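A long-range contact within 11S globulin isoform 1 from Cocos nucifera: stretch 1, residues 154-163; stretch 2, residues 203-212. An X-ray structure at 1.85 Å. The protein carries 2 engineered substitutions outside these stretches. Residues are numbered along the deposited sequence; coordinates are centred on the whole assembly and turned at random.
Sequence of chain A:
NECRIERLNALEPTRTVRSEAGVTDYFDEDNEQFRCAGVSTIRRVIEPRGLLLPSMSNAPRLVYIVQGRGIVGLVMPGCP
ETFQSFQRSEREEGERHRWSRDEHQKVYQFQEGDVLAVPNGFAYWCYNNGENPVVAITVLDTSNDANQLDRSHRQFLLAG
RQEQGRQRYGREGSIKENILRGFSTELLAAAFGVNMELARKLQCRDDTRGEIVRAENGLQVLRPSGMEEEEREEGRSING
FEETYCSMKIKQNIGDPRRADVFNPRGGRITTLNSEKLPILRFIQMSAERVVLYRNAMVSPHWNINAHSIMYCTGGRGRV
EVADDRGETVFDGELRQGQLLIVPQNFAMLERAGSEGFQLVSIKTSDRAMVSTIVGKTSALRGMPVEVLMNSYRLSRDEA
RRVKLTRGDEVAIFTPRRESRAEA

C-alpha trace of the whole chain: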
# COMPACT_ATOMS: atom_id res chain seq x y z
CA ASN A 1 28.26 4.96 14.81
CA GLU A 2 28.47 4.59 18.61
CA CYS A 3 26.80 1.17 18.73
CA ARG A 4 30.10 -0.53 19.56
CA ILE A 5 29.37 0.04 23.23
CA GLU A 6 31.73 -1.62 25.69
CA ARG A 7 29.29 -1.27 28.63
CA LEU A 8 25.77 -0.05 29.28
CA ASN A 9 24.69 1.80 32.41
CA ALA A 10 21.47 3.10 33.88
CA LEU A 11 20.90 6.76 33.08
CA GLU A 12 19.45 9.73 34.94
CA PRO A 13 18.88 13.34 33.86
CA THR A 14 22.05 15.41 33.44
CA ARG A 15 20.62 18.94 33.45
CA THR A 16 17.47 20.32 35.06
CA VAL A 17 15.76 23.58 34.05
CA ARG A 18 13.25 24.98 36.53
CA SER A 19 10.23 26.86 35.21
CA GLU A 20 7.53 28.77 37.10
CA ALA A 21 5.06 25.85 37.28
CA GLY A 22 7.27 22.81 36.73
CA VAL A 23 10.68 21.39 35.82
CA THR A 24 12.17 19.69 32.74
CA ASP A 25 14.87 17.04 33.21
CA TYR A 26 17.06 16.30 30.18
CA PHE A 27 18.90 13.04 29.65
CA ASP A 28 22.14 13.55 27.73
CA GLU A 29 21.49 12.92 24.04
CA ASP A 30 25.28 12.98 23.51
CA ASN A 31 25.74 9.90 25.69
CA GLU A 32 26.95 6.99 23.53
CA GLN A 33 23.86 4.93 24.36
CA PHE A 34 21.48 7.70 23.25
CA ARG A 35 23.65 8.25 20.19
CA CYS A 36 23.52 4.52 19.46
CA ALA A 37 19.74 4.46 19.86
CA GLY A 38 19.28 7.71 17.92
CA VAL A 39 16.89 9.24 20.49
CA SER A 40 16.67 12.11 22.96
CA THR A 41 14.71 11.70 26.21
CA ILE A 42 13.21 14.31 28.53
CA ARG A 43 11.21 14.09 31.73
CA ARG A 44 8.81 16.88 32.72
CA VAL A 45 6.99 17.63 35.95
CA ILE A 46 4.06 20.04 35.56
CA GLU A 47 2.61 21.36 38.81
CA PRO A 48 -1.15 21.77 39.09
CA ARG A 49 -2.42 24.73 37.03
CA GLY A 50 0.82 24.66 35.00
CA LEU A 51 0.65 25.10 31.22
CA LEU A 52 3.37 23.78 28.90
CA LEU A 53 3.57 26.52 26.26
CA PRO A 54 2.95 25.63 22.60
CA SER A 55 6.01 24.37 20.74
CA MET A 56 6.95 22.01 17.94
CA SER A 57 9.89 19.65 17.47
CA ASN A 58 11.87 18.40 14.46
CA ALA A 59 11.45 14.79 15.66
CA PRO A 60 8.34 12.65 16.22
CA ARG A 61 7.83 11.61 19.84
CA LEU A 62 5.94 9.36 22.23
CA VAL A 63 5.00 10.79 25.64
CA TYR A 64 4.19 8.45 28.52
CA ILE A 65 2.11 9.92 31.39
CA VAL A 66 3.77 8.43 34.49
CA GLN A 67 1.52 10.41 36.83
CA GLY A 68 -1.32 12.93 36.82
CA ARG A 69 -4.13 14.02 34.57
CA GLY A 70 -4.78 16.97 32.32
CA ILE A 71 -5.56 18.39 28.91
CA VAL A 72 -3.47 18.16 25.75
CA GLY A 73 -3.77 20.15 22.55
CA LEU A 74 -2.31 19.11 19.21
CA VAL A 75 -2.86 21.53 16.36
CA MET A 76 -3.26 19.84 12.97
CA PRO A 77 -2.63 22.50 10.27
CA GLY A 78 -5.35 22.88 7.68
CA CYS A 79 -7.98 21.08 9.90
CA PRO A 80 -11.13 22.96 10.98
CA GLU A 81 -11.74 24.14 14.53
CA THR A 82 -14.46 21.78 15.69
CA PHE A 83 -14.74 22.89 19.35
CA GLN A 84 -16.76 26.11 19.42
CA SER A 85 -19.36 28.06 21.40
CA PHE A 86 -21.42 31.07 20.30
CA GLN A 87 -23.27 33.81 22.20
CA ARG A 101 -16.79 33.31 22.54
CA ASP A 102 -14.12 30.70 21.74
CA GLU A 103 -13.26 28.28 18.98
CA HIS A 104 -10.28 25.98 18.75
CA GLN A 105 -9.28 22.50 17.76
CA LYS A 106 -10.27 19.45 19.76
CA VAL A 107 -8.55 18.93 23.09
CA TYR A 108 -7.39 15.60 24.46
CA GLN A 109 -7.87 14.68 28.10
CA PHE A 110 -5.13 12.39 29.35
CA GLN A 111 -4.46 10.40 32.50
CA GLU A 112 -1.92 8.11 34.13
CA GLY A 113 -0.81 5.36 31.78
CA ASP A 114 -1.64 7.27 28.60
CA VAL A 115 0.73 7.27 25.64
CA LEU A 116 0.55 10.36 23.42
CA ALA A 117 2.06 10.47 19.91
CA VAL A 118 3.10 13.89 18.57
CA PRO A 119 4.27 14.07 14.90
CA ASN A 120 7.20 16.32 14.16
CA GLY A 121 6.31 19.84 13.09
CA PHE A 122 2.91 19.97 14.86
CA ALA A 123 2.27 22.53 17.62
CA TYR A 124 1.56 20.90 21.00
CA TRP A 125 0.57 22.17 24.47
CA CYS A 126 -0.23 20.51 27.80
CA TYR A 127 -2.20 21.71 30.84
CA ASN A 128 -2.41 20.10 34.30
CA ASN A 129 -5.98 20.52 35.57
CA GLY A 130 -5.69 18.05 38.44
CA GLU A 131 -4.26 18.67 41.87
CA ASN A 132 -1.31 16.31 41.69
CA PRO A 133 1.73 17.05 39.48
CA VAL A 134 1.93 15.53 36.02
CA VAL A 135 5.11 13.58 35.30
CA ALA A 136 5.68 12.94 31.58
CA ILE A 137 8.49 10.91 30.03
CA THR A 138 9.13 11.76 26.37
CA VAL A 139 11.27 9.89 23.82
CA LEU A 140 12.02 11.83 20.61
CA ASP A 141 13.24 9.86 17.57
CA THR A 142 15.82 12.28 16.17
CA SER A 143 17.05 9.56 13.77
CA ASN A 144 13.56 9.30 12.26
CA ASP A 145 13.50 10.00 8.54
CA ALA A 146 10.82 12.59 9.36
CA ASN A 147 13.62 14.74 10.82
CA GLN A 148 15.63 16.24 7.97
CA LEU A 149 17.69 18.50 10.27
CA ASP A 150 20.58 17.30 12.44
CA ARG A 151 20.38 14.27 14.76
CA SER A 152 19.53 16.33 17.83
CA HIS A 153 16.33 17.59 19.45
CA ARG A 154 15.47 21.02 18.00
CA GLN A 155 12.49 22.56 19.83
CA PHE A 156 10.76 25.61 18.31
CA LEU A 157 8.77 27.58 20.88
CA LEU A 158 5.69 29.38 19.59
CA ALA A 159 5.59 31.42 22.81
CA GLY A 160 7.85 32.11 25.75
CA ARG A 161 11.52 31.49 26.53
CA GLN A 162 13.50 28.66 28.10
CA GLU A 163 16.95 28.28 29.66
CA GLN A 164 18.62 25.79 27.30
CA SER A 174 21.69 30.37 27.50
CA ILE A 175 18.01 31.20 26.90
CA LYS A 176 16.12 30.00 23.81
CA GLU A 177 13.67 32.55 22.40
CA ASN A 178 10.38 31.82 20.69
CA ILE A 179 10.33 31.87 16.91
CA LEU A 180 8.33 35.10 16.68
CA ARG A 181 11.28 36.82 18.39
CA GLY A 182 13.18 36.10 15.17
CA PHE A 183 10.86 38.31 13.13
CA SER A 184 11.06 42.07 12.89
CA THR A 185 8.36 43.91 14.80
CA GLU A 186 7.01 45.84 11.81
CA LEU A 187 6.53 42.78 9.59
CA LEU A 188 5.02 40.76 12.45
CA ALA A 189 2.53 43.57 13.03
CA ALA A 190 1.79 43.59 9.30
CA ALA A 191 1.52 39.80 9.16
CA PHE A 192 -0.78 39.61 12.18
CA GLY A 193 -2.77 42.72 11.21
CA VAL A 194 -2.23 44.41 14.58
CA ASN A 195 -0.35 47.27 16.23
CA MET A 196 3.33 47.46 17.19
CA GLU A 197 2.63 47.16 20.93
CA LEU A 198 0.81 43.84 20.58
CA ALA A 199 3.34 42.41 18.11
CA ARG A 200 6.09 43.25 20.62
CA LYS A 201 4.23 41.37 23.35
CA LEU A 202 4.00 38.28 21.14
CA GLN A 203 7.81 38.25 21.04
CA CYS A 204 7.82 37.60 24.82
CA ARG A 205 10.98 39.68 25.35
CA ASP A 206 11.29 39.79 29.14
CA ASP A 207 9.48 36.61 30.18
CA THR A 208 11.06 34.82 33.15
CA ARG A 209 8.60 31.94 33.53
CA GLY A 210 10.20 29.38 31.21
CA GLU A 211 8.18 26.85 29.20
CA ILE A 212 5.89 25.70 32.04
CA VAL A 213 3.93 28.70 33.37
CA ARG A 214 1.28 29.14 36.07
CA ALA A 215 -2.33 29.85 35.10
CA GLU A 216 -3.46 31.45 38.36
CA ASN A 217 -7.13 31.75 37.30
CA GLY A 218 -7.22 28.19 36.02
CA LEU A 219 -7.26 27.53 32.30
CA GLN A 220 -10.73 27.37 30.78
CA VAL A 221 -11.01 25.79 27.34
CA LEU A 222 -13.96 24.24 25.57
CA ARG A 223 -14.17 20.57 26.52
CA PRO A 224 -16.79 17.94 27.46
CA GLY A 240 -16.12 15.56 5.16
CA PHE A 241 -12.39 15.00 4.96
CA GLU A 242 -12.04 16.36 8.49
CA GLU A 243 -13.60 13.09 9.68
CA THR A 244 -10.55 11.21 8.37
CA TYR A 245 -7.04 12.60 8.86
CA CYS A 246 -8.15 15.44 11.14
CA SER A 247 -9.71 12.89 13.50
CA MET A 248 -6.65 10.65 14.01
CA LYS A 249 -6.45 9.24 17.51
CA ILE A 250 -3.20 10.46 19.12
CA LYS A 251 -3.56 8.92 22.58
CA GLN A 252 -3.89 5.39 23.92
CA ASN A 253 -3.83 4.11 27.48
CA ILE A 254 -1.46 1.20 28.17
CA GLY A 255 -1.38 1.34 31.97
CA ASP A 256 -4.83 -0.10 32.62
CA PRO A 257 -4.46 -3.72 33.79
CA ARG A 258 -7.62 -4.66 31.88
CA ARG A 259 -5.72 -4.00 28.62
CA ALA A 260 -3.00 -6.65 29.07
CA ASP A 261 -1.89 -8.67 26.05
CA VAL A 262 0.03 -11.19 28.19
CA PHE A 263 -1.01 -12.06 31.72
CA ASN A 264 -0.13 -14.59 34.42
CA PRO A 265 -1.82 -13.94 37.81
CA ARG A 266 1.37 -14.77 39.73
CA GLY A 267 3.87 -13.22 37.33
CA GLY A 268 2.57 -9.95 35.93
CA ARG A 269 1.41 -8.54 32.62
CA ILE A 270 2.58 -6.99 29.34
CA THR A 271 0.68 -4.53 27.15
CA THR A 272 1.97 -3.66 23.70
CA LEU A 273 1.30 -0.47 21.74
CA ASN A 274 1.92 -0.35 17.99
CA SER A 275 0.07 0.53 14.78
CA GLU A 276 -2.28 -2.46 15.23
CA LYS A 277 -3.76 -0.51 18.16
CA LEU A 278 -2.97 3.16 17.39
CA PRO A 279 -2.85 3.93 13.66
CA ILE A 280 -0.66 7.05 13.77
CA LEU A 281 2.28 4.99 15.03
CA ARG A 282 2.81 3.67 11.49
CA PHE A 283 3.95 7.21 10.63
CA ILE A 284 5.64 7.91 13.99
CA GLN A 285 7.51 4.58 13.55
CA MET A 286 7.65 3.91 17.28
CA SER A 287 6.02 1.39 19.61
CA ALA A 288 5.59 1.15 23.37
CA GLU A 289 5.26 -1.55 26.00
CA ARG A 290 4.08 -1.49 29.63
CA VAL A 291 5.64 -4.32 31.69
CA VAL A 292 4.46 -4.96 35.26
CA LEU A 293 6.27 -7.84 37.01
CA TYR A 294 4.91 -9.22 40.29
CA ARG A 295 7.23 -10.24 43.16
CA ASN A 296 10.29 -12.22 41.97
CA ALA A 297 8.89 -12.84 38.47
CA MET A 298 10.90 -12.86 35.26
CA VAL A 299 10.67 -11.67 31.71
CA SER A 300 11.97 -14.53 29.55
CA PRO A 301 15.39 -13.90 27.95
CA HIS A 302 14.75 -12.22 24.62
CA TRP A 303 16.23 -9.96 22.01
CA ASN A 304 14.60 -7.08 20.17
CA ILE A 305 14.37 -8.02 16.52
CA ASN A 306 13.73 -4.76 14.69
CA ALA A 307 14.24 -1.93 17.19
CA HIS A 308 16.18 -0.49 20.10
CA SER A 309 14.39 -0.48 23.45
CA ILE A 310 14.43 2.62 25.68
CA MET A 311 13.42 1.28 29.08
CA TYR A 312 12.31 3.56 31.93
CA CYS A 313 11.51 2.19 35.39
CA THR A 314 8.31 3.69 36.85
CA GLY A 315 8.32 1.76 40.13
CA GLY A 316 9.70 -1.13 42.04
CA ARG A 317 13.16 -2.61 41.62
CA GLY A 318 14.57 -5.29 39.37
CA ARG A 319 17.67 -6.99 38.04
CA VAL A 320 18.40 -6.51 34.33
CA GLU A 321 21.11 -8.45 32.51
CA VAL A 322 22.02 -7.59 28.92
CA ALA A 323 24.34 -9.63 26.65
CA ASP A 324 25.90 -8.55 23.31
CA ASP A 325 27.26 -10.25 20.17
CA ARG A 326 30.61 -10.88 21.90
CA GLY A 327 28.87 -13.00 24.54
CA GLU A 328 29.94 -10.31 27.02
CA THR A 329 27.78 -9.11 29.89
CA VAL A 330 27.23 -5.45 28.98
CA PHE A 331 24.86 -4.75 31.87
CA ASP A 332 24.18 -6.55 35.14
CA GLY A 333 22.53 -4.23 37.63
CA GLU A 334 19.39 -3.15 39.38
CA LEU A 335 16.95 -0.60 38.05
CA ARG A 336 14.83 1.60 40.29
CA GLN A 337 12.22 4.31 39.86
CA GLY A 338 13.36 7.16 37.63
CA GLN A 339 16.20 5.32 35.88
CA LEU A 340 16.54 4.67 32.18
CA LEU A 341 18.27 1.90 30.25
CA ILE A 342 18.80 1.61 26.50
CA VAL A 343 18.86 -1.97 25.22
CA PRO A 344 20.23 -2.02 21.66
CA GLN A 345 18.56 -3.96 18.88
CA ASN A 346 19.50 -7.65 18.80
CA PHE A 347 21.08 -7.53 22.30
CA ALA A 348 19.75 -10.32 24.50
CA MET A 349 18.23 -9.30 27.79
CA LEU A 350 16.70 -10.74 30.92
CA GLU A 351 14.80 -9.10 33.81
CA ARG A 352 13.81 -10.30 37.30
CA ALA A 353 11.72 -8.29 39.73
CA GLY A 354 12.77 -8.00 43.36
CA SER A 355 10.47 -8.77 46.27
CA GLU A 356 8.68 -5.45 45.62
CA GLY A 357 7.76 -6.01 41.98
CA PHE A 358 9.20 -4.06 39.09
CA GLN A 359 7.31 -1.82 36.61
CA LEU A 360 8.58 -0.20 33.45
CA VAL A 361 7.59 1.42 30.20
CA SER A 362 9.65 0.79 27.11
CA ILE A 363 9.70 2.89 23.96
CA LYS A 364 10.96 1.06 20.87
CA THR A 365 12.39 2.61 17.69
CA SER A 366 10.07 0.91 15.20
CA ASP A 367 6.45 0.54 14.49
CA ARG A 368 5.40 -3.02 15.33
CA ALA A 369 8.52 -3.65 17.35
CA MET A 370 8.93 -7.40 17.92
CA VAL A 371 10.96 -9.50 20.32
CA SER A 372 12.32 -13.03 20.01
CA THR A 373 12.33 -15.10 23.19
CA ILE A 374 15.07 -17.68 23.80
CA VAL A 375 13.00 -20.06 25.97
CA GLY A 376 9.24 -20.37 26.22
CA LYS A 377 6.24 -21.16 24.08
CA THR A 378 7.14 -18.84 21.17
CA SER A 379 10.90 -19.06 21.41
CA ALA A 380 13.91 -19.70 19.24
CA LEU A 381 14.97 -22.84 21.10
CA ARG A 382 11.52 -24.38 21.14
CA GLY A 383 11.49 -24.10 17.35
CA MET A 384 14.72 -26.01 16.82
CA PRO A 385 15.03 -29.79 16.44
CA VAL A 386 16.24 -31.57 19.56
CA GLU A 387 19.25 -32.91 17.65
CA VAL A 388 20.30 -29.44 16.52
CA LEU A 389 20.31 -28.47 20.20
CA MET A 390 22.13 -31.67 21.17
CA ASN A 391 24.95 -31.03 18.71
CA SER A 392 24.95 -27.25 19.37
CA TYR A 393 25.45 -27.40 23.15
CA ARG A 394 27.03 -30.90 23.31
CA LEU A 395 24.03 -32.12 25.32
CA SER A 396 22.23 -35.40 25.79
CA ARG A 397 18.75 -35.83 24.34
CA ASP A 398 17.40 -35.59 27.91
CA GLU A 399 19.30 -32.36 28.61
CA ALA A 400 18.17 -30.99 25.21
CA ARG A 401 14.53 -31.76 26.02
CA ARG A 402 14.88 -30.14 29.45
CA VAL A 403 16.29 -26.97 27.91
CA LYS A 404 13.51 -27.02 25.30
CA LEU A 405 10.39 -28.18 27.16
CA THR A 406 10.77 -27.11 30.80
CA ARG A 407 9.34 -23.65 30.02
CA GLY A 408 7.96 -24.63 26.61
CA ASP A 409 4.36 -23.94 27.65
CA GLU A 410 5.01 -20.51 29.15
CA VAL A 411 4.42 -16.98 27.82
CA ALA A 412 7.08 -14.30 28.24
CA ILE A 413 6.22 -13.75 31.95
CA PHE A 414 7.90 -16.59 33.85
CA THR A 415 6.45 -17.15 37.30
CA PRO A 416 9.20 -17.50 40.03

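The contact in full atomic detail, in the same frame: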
# COMPACT_ATOMS: atom_id res chain seq x y z
N ARG A 154 15.68 19.59 18.21
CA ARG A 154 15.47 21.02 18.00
C ARG A 154 14.01 21.32 18.35
O ARG A 154 13.09 20.85 17.66
CB ARG A 154 15.78 21.44 16.56
CG ARG A 154 16.95 20.72 15.86
CD ARG A 154 18.26 21.51 15.85
NE ARG A 154 18.11 22.90 15.39
CZ ARG A 154 18.64 23.42 14.29
NH1 ARG A 154 19.39 22.68 13.48
NH2 ARG A 154 18.43 24.70 14.00
N GLN A 155 13.81 22.11 19.40
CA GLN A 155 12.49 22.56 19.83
C GLN A 155 12.28 24.02 19.44
O GLN A 155 13.12 24.87 19.73
CB GLN A 155 12.32 22.39 21.34
CG GLN A 155 10.88 22.26 21.79
CD GLN A 155 10.64 22.82 23.18
OE1 GLN A 155 11.48 23.53 23.73
NE2 GLN A 155 9.50 22.49 23.76
N PHE A 156 11.13 24.29 18.81
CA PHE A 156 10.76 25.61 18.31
C PHE A 156 9.58 26.09 19.14
O PHE A 156 8.46 25.60 18.97
CB PHE A 156 10.38 25.56 16.83
CG PHE A 156 11.50 25.11 15.90
CD1 PHE A 156 11.93 23.80 15.89
CD2 PHE A 156 12.09 26.01 15.03
CE1 PHE A 156 12.96 23.40 15.01
CE2 PHE A 156 13.10 25.63 14.16
CZ PHE A 156 13.54 24.32 14.15
N LEU A 157 9.83 27.04 20.04
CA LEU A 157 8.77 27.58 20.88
C LEU A 157 7.90 28.54 20.08
O LEU A 157 8.42 29.40 19.37
CB LEU A 157 9.35 28.31 22.08
CG LEU A 157 10.15 27.47 23.05
CD1 LEU A 157 11.10 28.39 23.81
CD2 LEU A 157 9.20 26.76 23.99
N LEU A 158 6.58 28.38 20.17
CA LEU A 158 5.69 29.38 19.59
C LEU A 158 5.49 30.56 20.54
O LEU A 158 5.13 31.66 20.10
CB LEU A 158 4.33 28.75 19.26
CG LEU A 158 4.17 27.81 18.05
CD1 LEU A 158 2.70 27.66 17.67
CD2 LEU A 158 4.99 28.28 16.88
N ALA A 159 5.70 30.35 21.83
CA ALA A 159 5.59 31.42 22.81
C ALA A 159 6.60 31.17 23.90
O ALA A 159 6.99 30.03 24.15
CB ALA A 159 4.17 31.49 23.38
N GLY A 160 7.02 32.24 24.57
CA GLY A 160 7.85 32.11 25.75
C GLY A 160 9.34 32.07 25.48
O GLY A 160 9.84 32.46 24.43
N ARG A 161 10.07 31.59 26.50
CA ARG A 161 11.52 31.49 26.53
C ARG A 161 11.90 30.37 27.47
O ARG A 161 11.13 30.01 28.37
CB ARG A 161 12.21 32.79 27.00
CG ARG A 161 11.89 34.05 26.22
CD ARG A 161 12.34 35.29 27.00
NE ARG A 161 13.77 35.56 26.88
CZ ARG A 161 14.54 35.93 27.90
NH1 ARG A 161 14.01 36.05 29.12
NH2 ARG A 161 15.83 36.17 27.72
N GLN A 162 13.10 29.82 27.29
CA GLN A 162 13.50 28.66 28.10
C GLN A 162 15.02 28.59 28.20
O GLN A 162 15.72 28.63 27.19
CB GLN A 162 12.95 27.36 27.50
CG GLN A 162 13.61 26.08 28.03
CD GLN A 162 12.94 25.53 29.30
OE1 GLN A 162 12.29 26.27 30.06
NE2 GLN A 162 13.10 24.23 29.53
N GLU A 163 15.52 28.48 29.44
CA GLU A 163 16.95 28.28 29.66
C GLU A 163 17.37 26.95 29.05
O GLU A 163 16.98 25.88 29.54
CB GLU A 163 17.28 28.31 31.16
CG GLU A 163 18.77 28.30 31.49
CD GLU A 163 19.15 27.25 32.54
OE1 GLU A 163 20.23 26.63 32.41
OE2 GLU A 163 18.36 27.04 33.48
N GLN A 203 6.41 38.65 21.04
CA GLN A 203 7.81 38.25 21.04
C GLN A 203 8.34 37.90 22.42
O GLN A 203 9.47 37.40 22.52
CB GLN A 203 8.66 39.34 20.38
CG GLN A 203 8.46 39.38 18.87
CD GLN A 203 9.18 40.53 18.20
OE1 GLN A 203 8.95 41.69 18.52
NE2 GLN A 203 10.03 40.21 17.24
N CYS A 204 7.56 38.14 23.48
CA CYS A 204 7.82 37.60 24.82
C CYS A 204 9.21 37.98 25.33
O CYS A 204 9.91 37.16 25.94
CB CYS A 204 7.63 36.07 24.84
SG CYS A 204 5.92 35.51 24.66
N ARG A 205 9.60 39.24 25.11
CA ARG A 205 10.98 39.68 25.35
C ARG A 205 11.47 39.34 26.75
O ARG A 205 12.53 38.73 26.91
CB ARG A 205 11.08 41.17 25.13
CG ARG A 205 11.02 41.59 23.71
CD ARG A 205 11.45 43.04 23.64
NE ARG A 205 12.89 43.23 23.82
CZ ARG A 205 13.44 44.38 24.17
NH1 ARG A 205 12.68 45.45 24.37
NH2 ARG A 205 14.76 44.48 24.31
N ASP A 206 10.76 39.79 27.78
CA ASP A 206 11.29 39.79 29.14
C ASP A 206 10.64 38.74 30.02
O ASP A 206 10.62 38.87 31.25
CB ASP A 206 11.14 41.18 29.75
CG ASP A 206 9.80 41.82 29.44
OD1 ASP A 206 8.78 41.10 29.52
OD2 ASP A 206 9.77 43.02 29.11
N ASP A 207 10.10 37.69 29.42
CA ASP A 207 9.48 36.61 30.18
C ASP A 207 10.52 35.87 31.01
O ASP A 207 11.63 35.58 30.54
CB ASP A 207 8.76 35.64 29.22
CG ASP A 207 7.71 34.79 29.92
OD1 ASP A 207 7.79 34.62 31.16
OD2 ASP A 207 6.80 34.27 29.22
N THR A 208 10.18 35.58 32.27
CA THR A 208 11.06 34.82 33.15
C THR A 208 10.45 33.50 33.59
O THR A 208 11.04 32.81 34.43
CB THR A 208 11.46 35.67 34.37
OG1 THR A 208 12.52 35.01 35.07
CG2 THR A 208 10.29 35.83 35.32
N ARG A 209 9.29 33.12 33.05
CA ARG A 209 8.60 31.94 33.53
C ARG A 209 9.15 30.63 32.96
O ARG A 209 8.97 29.58 33.59
CB ARG A 209 7.11 32.04 33.19
CG ARG A 209 6.44 33.34 33.66
CD ARG A 209 5.01 33.45 33.14
NE ARG A 209 4.96 33.61 31.69
CZ ARG A 209 3.86 33.42 30.96
NH1 ARG A 209 2.73 33.06 31.55
NH2 ARG A 209 3.89 33.60 29.64
N GLY A 210 9.82 30.65 31.82
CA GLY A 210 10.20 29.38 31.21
C GLY A 210 9.05 28.79 30.40
O GLY A 210 8.08 29.48 30.06
N GLU A 211 9.15 27.49 30.09
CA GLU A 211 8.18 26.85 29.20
C GLU A 211 7.03 26.16 29.94
O GLU A 211 6.11 25.65 29.29
CB GLU A 211 8.89 25.84 28.29
CG GLU A 211 9.54 24.71 29.03
CD GLU A 211 9.78 23.51 28.13
OE1 GLU A 211 9.16 23.42 27.05
OE2 GLU A 211 10.59 22.64 28.54
N ILE A 212 7.04 26.14 31.27
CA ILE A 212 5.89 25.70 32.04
C ILE A 212 5.51 26.86 32.96
O ILE A 212 6.28 27.21 33.86
CB ILE A 212 6.19 24.44 32.86
CG1 ILE A 212 6.79 23.35 31.96
CG2 ILE A 212 4.93 23.98 33.55
CD1 ILE A 212 7.45 22.21 32.74
O HOH W 1 7.27 23.97 25.46
O HOH W 2 8.54 31.89 28.97
O HOH W 3 11.20 32.33 30.20

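Residues 154-163 of the coconut 11S globulin pack against residues 203-212, with at least 43 positions between any two residues that touch, burying 490 Å² between them. The first stretch contributes a short strand, residues 155-157, and the segment that follows; the second has no regular helix or strand and leaves a helix at Cys204, which has positive phi (56°) and is the first residue of a type I turn running to Asp207. The backbones approach at two places, Gly160 CA to Cys204 CA at 5.6 Å and Gln162 CA to Gly210 CA at 4.6 Å.

Arg161 makes the largest contribution to the contact. Its CA-to-CB bond points sideways, but chi1 m and chi2 t extend the chain and chi3 p turns it, so that its end reaches the carbonyls of the 204-207 turn. Arg161 NH1 donates to Asp207 O at 2.8 Å, an acceptor lying at the edge of the guanidinium, near its plane, where the N-H groups point. Arg205 O sits instead over one face; its 3.4 Å approach to Arg161 NE has too poor an angle for a hydrogen bond. Arg161 CD, next to the charged group, comes 3.2 Å from Cys204 O. Arg205 itself directs its CA-to-CB bond away, so it meets Arg161 through its backbone oxygen.

Cys204, with chi1 m, points toward the first stretch and offers sulfur as an acceptor: Gly160 N donates to Cys204 SG at 3.5 Å, a length suited to the large, soft sulfur atom. Gly160 adopts phi/psi of 89/-163°, where a CB would be jammed against the preceding carbonyl oxygen; Gly210, at 83/-163°, is under the same constraint. Gly210 CA lies 3.1 Å from Arg161 O in a CA-H...O contact; a CB at Gly210 would come to 3.5 Å from Gln162 OE1.

Asp207, chi1 t, points toward the first stretch, yet its carboxylate is bonded within its own. Asp207 OD1 accepts from Arg209 N at 2.8 Å, and Asp207 OD2 forms a salt bridge with Arg209 NH2 at 3.0 Å, bracing the loop that leads to Gly210. Water fills the remaining gap: water 2 accepts from Arg161 N at 2.9 Å and lies 2.7 Å from Gly210 O, to which it can donate, joining two atoms that do not meet directly (4.6 Å between Arg161 N and Gly210 O). Water 3 accepts from Gly210 N at 2.7 Å and lies 3.0 Å from Arg161 O, to which it can donate weakly.

Glu211, chi1 p and chi2 t, extends its carboxylate between two glutamines. Gln155, extended with chi1 and chi2 both t, donates weakly from NE2 to Glu211 OE1 at 3.4 Å; water 1 also lies against this pair, 2.5 Å from Glu211 OE1. Gln162 points its CA-to-CB bond toward the second stretch, and chi1 t with chi2 p places its amide beside Glu211, where Gln162 OE1 accepts a weak bond from Glu211 N at 3.4 Å. Gln162 NE2 comes within 3.1 Å of Glu211 OE2, but the angle is poor. Leu157 adds an apolar contact, Leu157 CD2 to Glu211 CB at 4.4 Å, against the aliphatic base of the acid.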